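Local coordinates for enzyme subtilase SubTY from Bacillus sp. TY145 (Bacillus sp., PDB 5FFN), which probably hydrolyses peptide bonds in proteins as a subtilisin-like serine endopeptidase whose fold carries bound calcium and sodium ions, at residues 145-148 against 149-152; 216-219 against 220-224; 270-273 against 274-277. All coordinates share one frame; numbering follows the deposited sequence.

Contact 1 (145-148 against 149-152); sequences AKDS and LIAS
Asp147 is the N-cap of helix 148-159, and its carboxylate meets the first turn of that helix where Leu149 and Ile150 present their backbone N-H groups. The atom that does the capping is OD1. Asp147 OD1 lies 3.0 Å from Ile150 N in a nearly straight bond, with an N-H...O angle of 170°, and the donor reaches it from above the carboxylate plane. A second approach, Leu149 N to Asp147 OD1 at 2.8 Å, is shorter but bent to 123°, so it counts as a weak bond. The carboxylate is brought over the helix end by a chi1 of 175°, which sets CG opposite the backbone N and beside the carbonyl carbon of Asp147. Asp147 OD2, hydrogen-bonded to the hydroxyl of Ser114, also lies 3.9 Å from Ile150 CD1; the side chains of Asp147 and Ile150 cross at about a right angle. The backbone then takes up the helical pattern: Ala151 N donates to Asp147 O at 3.0 Å, and Ser152 N to Ser148 O at 2.8 Å. On the flank, the extended chain of Lys146 passes with CE 4.1 Å from Ala151 CB before its NZ forms a salt bridge with Glu223. Ile150 and Leu149 rest on helix 114-131, so the cap stands where two helices meet. With one carboxylate oxygen gripped by helix N-H groups and the other by Ser114, rotation of the carboxylate should be restricted, and its negative charge, placed at the positive end of the helix dipole, is probably stabilised there.

Contact 2 (216-219 against 220-224); sequences AGDY and IIQER. With CA (calcium ion), chain C.
Neither 216-219 nor 220-224 is a regular helix or strand. The chain bends sharply at Tyr219, whose phi and psi are both positive, bringing Ile220 O and Asp218 OD1 to the same calcium ion. Ile220 N also donates a weak hydrogen bond to Asp218 OD1 at 3.2 Å. Asp218 OD1 binds the calcium at 2.3 Å, Ile220 O at 2.2 Å and Gln222 OE1 at 2.4 Å, with a water joining them. The two carboxylate oxygens of Asp218 divide the work: OD1 takes the metal and the weak bond from Ile220 N, while OD2 accepts from Gln222 NE2 at 3.2 Å on its syn side, 25° out of the carboxylate plane. The side chains of Asp218 and Gln222 come from opposite directions, their flat groups turned 49° apart. A bend at chi2 of Gln222 (86°) curls its amide back, and the metal bond at OE1 and the hydrogen bond at NE2 together should restrict the amide's rotation. Asp299 accepts hydrogen bonds from the backbone N of Gly217 and of Tyr219. Thr215 and Asp225 complete the ligands, making a calcium site formed by one short loop that mixes carbonyl, carboxylate and amide oxygens, in a subtilase fold.

Contact 3 (270-273 against 274-277); sequences SLSH and SQLR
Chi1 of Ser272 (66°) places OG between its backbone N and carbonyl carbon, turned to the start of the helix, while Gln275 carries CG opposite its carbonyl carbon (chi1 -71°) and then runs extended through chi2, so that its amide folds back along the chain toward Ser272. Each residue thereby offers an acceptor to the other's backbone. Gln275 N donates to Ser272 OG at 3.2 Å, and Ser272 N donates to Gln275 OE1 at 2.9 Å, both bonds nearly straight, the first at 165°. The second bond lies in the carbonyl plane of the Gln275 amide and uses a lone pair of OE1. The reciprocal pair is a capping box, with Ser272 as N-cap of helix 273-286, the helix that follows 250-267 after a short loop. A weak bond from Ser272 OG to Gln275 OE1 also joins the two side chains. Gln275 OE1 has a further partner in a water 2.7 Å away, which donates to it and also to Ser270 O, tying the loop to the box. Beside the amide, Leu271 and Gln275 cross obliquely, with Leu271 CD2 4.0 Å from Gln275 CB. The helical bonds begin with Leu276 N to Ser272 O at 2.9 Å, followed by Arg277 N to His273 O. His273 has its ring folded over the following residue: CB of Ser274 lies 4.1 Å above the plane of the His273 ring, offset toward the rim, and the ring also meets that of Tyr158. Leu276 packs against helix 250-267, touching Ala261, Ile264 and Trp265. From the same turn, the extended Arg277 chain carries its guanidinium to a salt bridge with Glu227.

Along the chain the three contacts follow in series, all within the subtilase fold: contact 1 opens helix 148-159 after strand 134-142, contact 2 lies in the loop between strands 201-204 and 228-231, and contact 3 opens helix 273-286. Contact 2 touches both of the others, its centre about 19 Å from each of their centres. Glu223 OE1 is 2.7 Å from Lys146 NZ in a salt bridge to contact 1, and Ile221 CG2 packs 3.8 Å from Arg277 NH2 of contact 3. Contacts 1 and 3 do not meet, their nearest atoms being about 11 Å apart. The calcium-binding loop thus bridges residues at the starts of two capped helices.

Contact 1 (145-148 against 149-152)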
# COMPACT_ATOMS: atom_id res chain seq x y z
N ALA A 145 4.75 -11.59 -9.28
CA ALA A 145 4.19 -11.95 -10.58
C ALA A 145 2.79 -11.32 -10.75
O ALA A 145 2.05 -11.18 -9.80
CB ALA A 145 4.08 -13.45 -10.67
N LYS A 146 2.41 -11.02 -11.98
CA LYS A 146 1.03 -10.63 -12.25
C LYS A 146 0.10 -11.84 -12.01
O LYS A 146 0.37 -12.96 -12.49
CB LYS A 146 0.93 -10.11 -13.67
CG LYS A 146 -0.45 -9.80 -14.15
CD LYS A 146 -0.46 -9.17 -15.55
CE LYS A 146 -1.83 -8.86 -16.01
NZ LYS A 146 -1.81 -8.25 -17.36
N ASP A 147 -0.97 -11.58 -11.28
CA ASP A 147 -2.09 -12.51 -11.01
C ASP A 147 -3.28 -11.98 -11.85
O ASP A 147 -3.84 -10.92 -11.57
CB ASP A 147 -2.41 -12.53 -9.51
CG ASP A 147 -3.62 -13.36 -9.15
OD1 ASP A 147 -4.64 -13.37 -9.89
OD2 ASP A 147 -3.56 -14.01 -8.10
N SER A 148 -3.65 -12.74 -12.88
CA SER A 148 -4.74 -12.30 -13.77
C SER A 148 -6.15 -12.30 -13.16
O SER A 148 -7.05 -11.61 -13.69
CB SER A 148 -4.70 -13.05 -15.08
OG SER A 148 -3.58 -12.66 -15.88
N LEU A 149 -6.37 -13.11 -12.12
CA LEU A 149 -7.66 -13.16 -11.47
C LEU A 149 -7.85 -11.80 -10.76
O LEU A 149 -8.86 -11.13 -10.88
CB LEU A 149 -7.75 -14.29 -10.46
CG LEU A 149 -9.13 -14.41 -9.78
CD1 LEU A 149 -10.25 -14.65 -10.86
CD2 LEU A 149 -9.14 -15.45 -8.69
N ILE A 150 -6.85 -11.40 -10.02
CA ILE A 150 -6.86 -10.09 -9.38
C ILE A 150 -6.96 -8.97 -10.45
O ILE A 150 -7.71 -7.98 -10.26
CB ILE A 150 -5.64 -9.93 -8.44
CG1 ILE A 150 -5.87 -10.79 -7.20
CG2 ILE A 150 -5.41 -8.45 -8.02
CD1 ILE A 150 -4.70 -10.83 -6.24
N ALA A 151 -6.24 -9.13 -11.54
CA ALA A 151 -6.23 -8.12 -12.62
C ALA A 151 -7.62 -7.96 -13.21
O ALA A 151 -8.09 -6.83 -13.44
CB ALA A 151 -5.23 -8.52 -13.73
N SER A 152 -8.31 -9.10 -13.45
CA SER A 152 -9.68 -9.07 -13.93
C SER A 152 -10.60 -8.26 -12.98
O SER A 152 -11.42 -7.42 -13.44
CB SER A 152 -10.22 -10.48 -14.10
OG SER A 152 -11.59 -10.46 -14.48

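Contact 2 (216-219 against 220-224)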
# COMPACT_ATOMS: atom_id res chain seq x y z
N ALA A 216 9.44 4.18 -18.84
CA ALA A 216 9.40 5.36 -18.00
C ALA A 216 9.93 6.55 -18.78
O ALA A 216 10.90 6.40 -19.51
CB ALA A 216 10.26 5.17 -16.73
N GLY A 217 9.33 7.71 -18.59
CA GLY A 217 9.78 8.95 -19.22
C GLY A 217 8.70 9.63 -20.03
O GLY A 217 8.79 10.85 -20.34
N ASP A 218 7.64 8.89 -20.36
CA ASP A 218 6.60 9.41 -21.24
C ASP A 218 5.39 10.06 -20.55
O ASP A 218 4.57 10.70 -21.20
CB ASP A 218 6.20 8.32 -22.22
CG ASP A 218 5.62 7.09 -21.55
OD1 ASP A 218 5.65 6.98 -20.29
OD2 ASP A 218 5.18 6.21 -22.31
N TYR A 219 5.34 10.01 -19.22
CA TYR A 219 4.17 10.46 -18.46
C TYR A 219 2.85 9.80 -18.98
O TYR A 219 1.78 10.39 -18.88
CB TYR A 219 4.06 11.98 -18.46
CG TYR A 219 5.10 12.68 -17.61
CD1 TYR A 219 5.11 12.54 -16.24
CD2 TYR A 219 6.06 13.48 -18.20
CE1 TYR A 219 6.06 13.18 -15.45
CE2 TYR A 219 6.99 14.14 -17.44
CZ TYR A 219 7.00 13.98 -16.08
OH TYR A 219 7.94 14.70 -15.38
N ILE A 220 2.96 8.56 -19.43
CA ILE A 220 1.83 7.74 -19.80
C ILE A 220 2.01 6.39 -19.11
O ILE A 220 3.04 5.74 -19.24
CB ILE A 220 1.69 7.54 -21.31
CG1 ILE A 220 1.46 8.90 -21.99
CG2 ILE A 220 0.51 6.59 -21.63
CD1 ILE A 220 1.67 8.83 -23.47
N ILE A 221 0.98 5.96 -18.38
CA ILE A 221 1.09 4.73 -17.59
C ILE A 221 0.83 3.51 -18.49
O ILE A 221 -0.28 3.38 -19.07
CB ILE A 221 0.09 4.76 -16.39
CG1 ILE A 221 0.47 5.84 -15.38
CG2 ILE A 221 -0.00 3.40 -15.74
CD1 ILE A 221 1.85 5.69 -14.77
N GLN A 222 1.85 2.66 -18.61
CA GLN A 222 1.75 1.29 -19.11
C GLN A 222 1.86 0.32 -17.94
O GLN A 222 2.14 0.71 -16.79
CB GLN A 222 2.83 0.99 -20.18
CG GLN A 222 2.68 1.80 -21.49
CD GLN A 222 3.34 3.18 -21.48
OE1 GLN A 222 4.36 3.41 -20.82
NE2 GLN A 222 2.75 4.12 -22.24
N GLU A 223 1.56 -0.94 -18.21
CA GLU A 223 1.82 -1.99 -17.24
C GLU A 223 3.31 -1.95 -16.84
O GLU A 223 4.18 -1.73 -17.69
CB GLU A 223 1.44 -3.34 -17.82
CG GLU A 223 1.43 -4.45 -16.83
CD GLU A 223 0.73 -5.69 -17.38
OE1 GLU A 223 -0.47 -5.90 -17.11
OE2 GLU A 223 1.41 -6.43 -18.06
N ARG A 224 3.56 -2.09 -15.53
CA ARG A 224 4.91 -2.12 -14.91
C ARG A 224 5.50 -0.69 -14.74
O ARG A 224 6.68 -0.54 -14.46
CB ARG A 224 5.89 -3.04 -15.66
CG ARG A 224 5.39 -4.47 -15.89
CD ARG A 224 6.54 -5.34 -16.45
NE ARG A 224 7.51 -5.66 -15.41
CZ ARG A 224 7.38 -6.68 -14.56
NH1 ARG A 224 6.34 -7.50 -14.61
NH2 ARG A 224 8.30 -6.87 -13.63
CA CA C . 5.14 5.00 -19.22
O HOH W 1 5.65 6.22 -17.33

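Contact 3 (270-273 against 274-277)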
# COMPACT_ATOMS: atom_id res chain seq x y z
N SER A 270 -17.65 16.65 -8.01
CA SER A 270 -18.06 16.50 -9.42
C SER A 270 -17.08 15.65 -10.22
O SER A 270 -17.38 15.21 -11.33
CB SER A 270 -18.21 17.87 -10.09
OG SER A 270 -17.03 18.65 -9.94
N LEU A 271 -15.92 15.35 -9.65
CA LEU A 271 -14.92 14.51 -10.34
C LEU A 271 -15.33 13.03 -10.41
O LEU A 271 -15.92 12.46 -9.45
CB LEU A 271 -13.57 14.55 -9.61
CG LEU A 271 -12.84 15.85 -9.38
CD1 LEU A 271 -11.54 15.58 -8.53
CD2 LEU A 271 -12.54 16.53 -10.70
N SER A 272 -14.95 12.41 -11.51
CA SER A 272 -14.95 10.98 -11.65
C SER A 272 -13.61 10.44 -11.11
O SER A 272 -12.62 11.20 -10.89
CB SER A 272 -15.10 10.58 -13.13
OG SER A 272 -13.96 10.99 -13.91
N HIS A 273 -13.58 9.12 -10.94
CA HIS A 273 -12.37 8.46 -10.47
C HIS A 273 -11.16 8.72 -11.40
O HIS A 273 -10.01 8.86 -10.92
CB HIS A 273 -12.64 6.98 -10.24
CG HIS A 273 -12.67 6.15 -11.48
ND1 HIS A 273 -13.45 6.48 -12.57
CD2 HIS A 273 -12.07 4.98 -11.79
CE1 HIS A 273 -13.24 5.58 -13.52
NE2 HIS A 273 -12.43 4.64 -13.06
N SER A 274 -11.39 8.71 -12.71
CA SER A 274 -10.26 8.92 -13.64
C SER A 274 -9.82 10.38 -13.70
O SER A 274 -8.63 10.66 -13.86
CB SER A 274 -10.57 8.39 -15.04
OG SER A 274 -11.61 9.14 -15.65
N GLN A 275 -10.75 11.32 -13.53
CA GLN A 275 -10.33 12.72 -13.36
C GLN A 275 -9.50 12.91 -12.06
O GLN A 275 -8.49 13.60 -12.06
CB GLN A 275 -11.53 13.67 -13.30
CG GLN A 275 -12.31 13.89 -14.61
CD GLN A 275 -13.52 14.78 -14.34
OE1 GLN A 275 -14.41 14.39 -13.58
NE2 GLN A 275 -13.54 16.00 -14.92
N LEU A 276 -9.93 12.21 -11.00
CA LEU A 276 -9.21 12.21 -9.71
C LEU A 276 -7.79 11.65 -9.93
O LEU A 276 -6.79 12.22 -9.46
CB LEU A 276 -10.00 11.42 -8.66
CG LEU A 276 -9.30 11.21 -7.32
CD1 LEU A 276 -8.99 12.53 -6.67
CD2 LEU A 276 -10.16 10.35 -6.44
N ARG A 277 -7.70 10.53 -10.64
CA ARG A 277 -6.42 9.91 -10.93
C ARG A 277 -5.52 10.85 -11.72
O ARG A 277 -4.31 10.94 -11.47
CB ARG A 277 -6.62 8.64 -11.75
CG ARG A 277 -5.35 7.91 -12.07
CD ARG A 277 -5.59 6.61 -12.71
NE ARG A 277 -4.34 5.88 -12.95
CZ ARG A 277 -4.27 4.73 -13.62
NH1 ARG A 277 -5.34 4.20 -14.18
NH2 ARG A 277 -3.11 4.12 -13.75
O HOH W 2 -17.05 13.78 -13.82